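Local coordinates for beta-Ala-His dipeptidase (Homo sapiens, PDB 3DLJ), which hydrolyses the peptide bond of Xaa-His dipeptides, carnosine and anserine above all, with two zinc ions per subunit, at residues I246-M251 against N380-M385. Residues are numbered along the deposited sequence; the frame is centred on the assembly and turned at random.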
loop_
_atom_site.group_PDB
_atom_site.type_symbol
_atom_site.label_atom_id
_atom_site.label_comp_id
_atom_site.label_asym_id
_atom_site.label_seq_id
_atom_site.Cartn_x
_atom_site.Cartn_y
_atom_site.Cartn_z
ATOM N N ILE A 246 -25.317 34.737 11.349
ATOM C CA ILE A 246 -25.187 34.963 12.798
ATOM C C ILE A 246 -24.318 33.932 13.535
ATOM O O ILE A 246 -24.046 34.088 14.730
ATOM C CB ILE A 246 -26.585 35.113 13.498
ATOM C CG1 ILE A 246 -27.382 33.797 13.479
ATOM C CG2 ILE A 246 -27.424 36.270 12.856
ATOM C CD1 ILE A 246 -28.636 33.887 14.335
ATOM N N LEU A 247 -23.878 32.887 12.829
ATOM C CA LEU A 247 -23.016 31.871 13.437
ATOM C C LEU A 247 -21.555 31.956 13.043
ATOM O O LEU A 247 -21.215 32.389 11.941
ATOM C CB LEU A 247 -23.499 30.471 13.081
ATOM C CG LEU A 247 -24.906 30.061 13.456
ATOM C CD1 LEU A 247 -25.255 28.857 12.612
ATOM C CD2 LEU A 247 -25.040 29.792 14.979
ATOM N N HIS A 248 -20.693 31.530 13.962
ATOM C CA HIS A 248 -19.353 31.099 13.625
ATOM C C HIS A 248 -19.549 29.708 13.050
ATOM O O HIS A 248 -19.808 28.743 13.786
ATOM C CB HIS A 248 -18.480 30.968 14.865
ATOM C CG HIS A 248 -18.110 32.273 15.499
ATOM N ND1 HIS A 248 -18.640 32.686 16.706
ATOM C CD2 HIS A 248 -17.221 33.226 15.130
ATOM C CE1 HIS A 248 -18.121 33.858 17.032
ATOM N NE2 HIS A 248 -17.254 34.206 16.096
ATOM N N GLU A 249 -19.466 29.599 11.732
ATOM C CA GLU A 249 -19.779 28.341 11.068
ATOM C C GLU A 249 -18.591 27.379 11.086
ATOM O O GLU A 249 -17.500 27.739 10.626
ATOM C CB GLU A 249 -20.253 28.605 9.643
ATOM C CG GLU A 249 -21.468 29.500 9.571
ATOM C CD GLU A 249 -22.056 29.582 8.161
ATOM O OE1 GLU A 249 -22.990 30.382 7.952
ATOM O OE2 GLU A 249 -21.596 28.836 7.257
ATOM N N PRO A 250 -18.797 26.161 11.636
ATOM C CA PRO A 250 -17.765 25.122 11.627
ATOM C C PRO A 250 -17.030 24.999 10.281
ATOM O O PRO A 250 -15.804 24.918 10.287
ATOM C CB PRO A 250 -18.569 23.842 11.962
ATOM C CG PRO A 250 -19.599 24.361 12.917
ATOM C CD PRO A 250 -20.026 25.677 12.304
ATOM N N MET A 251 -17.763 24.997 9.155
ATOM C CA MET A 251 -17.123 24.923 7.818
ATOM C C MET A 251 -16.189 26.103 7.521
ATOM O O MET A 251 -15.134 25.920 6.902
ATOM C CB MET A 251 -18.142 24.804 6.700
ATOM C CG MET A 251 -18.647 23.410 6.459
ATOM S SD MET A 251 -17.408 22.223 5.901
ATOM C CE MET A 251 -17.216 22.633 4.151
ATOM N N ASN A 380 -11.071 34.022 16.891
ATOM C CA ASN A 380 -11.993 34.352 17.977
ATOM C C ASN A 380 -13.365 33.686 17.743
ATOM O O ASN A 380 -14.402 34.360 17.656
ATOM C CB ASN A 380 -12.128 35.885 18.179
ATOM C CG ASN A 380 -10.806 36.565 18.535
ATOM O OD1 ASN A 380 -9.943 35.982 19.193
ATOM N ND2 ASN A 380 -10.655 37.825 18.114
ATOM N N SER A 381 -13.353 32.362 17.627
ATOM C CA SER A 381 -14.549 31.600 17.288
ATOM C C SER A 381 -15.126 30.978 18.555
ATOM O O SER A 381 -14.392 30.724 19.489
ATOM C CB SER A 381 -14.208 30.522 16.271
ATOM O OG SER A 381 -15.272 29.602 16.091
ATOM N N SER A 382 -16.435 30.727 18.564
ATOM C CA SER A 382 -17.114 30.095 19.684
ATOM C C SER A 382 -17.030 28.581 19.575
ATOM O O SER A 382 -17.385 27.863 20.506
ATOM C CB SER A 382 -18.583 30.527 19.711
ATOM O OG SER A 382 -19.282 30.123 18.527
ATOM N N ASN A 383 -16.582 28.094 18.414
ATOM C CA ASN A 383 -16.466 26.652 18.174
ATOM C C ASN A 383 -15.337 26.011 18.961
ATOM O O ASN A 383 -14.412 26.669 19.415
ATOM C CB ASN A 383 -16.315 26.376 16.664
ATOM C CG ASN A 383 -17.540 26.774 15.889
ATOM O OD1 ASN A 383 -18.656 26.676 16.402
ATOM N ND2 ASN A 383 -17.354 27.229 14.653
ATOM N N LYS A 384 -15.444 24.712 19.125
ATOM C CA LYS A 384 -14.407 23.907 19.744
ATOM C C LYS A 384 -13.599 23.232 18.637
ATOM O O LYS A 384 -14.147 22.780 17.648
ATOM C CB LYS A 384 -15.053 22.893 20.700
ATOM C CG LYS A 384 -14.223 21.659 21.017
ATOM N N MET A 385 -12.282 23.219 18.772
ATOM C CA MET A 385 -11.478 22.463 17.839
ATOM C C MET A 385 -10.734 21.338 18.531
ATOM O O MET A 385 -10.106 21.535 19.560
ATOM C CB MET A 385 -10.504 23.346 17.083
ATOM C CG MET A 385 -9.617 22.539 16.134
ATOM S SD MET A 385 -8.210 23.495 15.596
ATOM C CE MET A 385 -7.264 23.619 17.106
#
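His248 and Asn383 carry most of this contact, in which the loop leading into helix 250-258 meets the turn before strand 384-397. Two hydrogen bonds cross it. Asn383 ND2 donates to the backbone O of His248 over 3.0 Å, at an N-H...O angle of 150°, approaching from above the carbonyl plane. At the imidazole, ND1 of His248 and OG of Ser382 share a bond of 3.2 Å in which either may be the donor. Ser382 OG, between its own backbone N and carbonyl carbon (chi1 62°), is set to meet ND1.

The ring also packs by its face: Ser381 CA lies over its centre, 3.9 Å from the centroid, in a CH-pi contact, while Ser382 N stands above the same face nearer the rim. Pro250 adds van der Waals contact, its CD 3.9 Å from Asn383 ND2.

Within 380-385, Ser381 OG accepts from Asn383 N at 3.1 Å, forming an ST turn. Asp253 OD2 holds both Ser381 OG and Asn383 ND2, linking this turn to helix 250-258. An alanine in place of Asn383 would probably cost His248 O its donor and Asp253 one of its two partners here, and open a gap beside Pro250.

Far from the zinc ions, in the lid (dimerisation) domain of the M20 fold, the contact joins His248, just before the N-cap Glu249, and Pro250 in the first turn of helix 250-258 to the turn between helix 361-377, whose Phe376 touches Ser381 and Asn383, and strand 384-397, which pairs with strand 216-232.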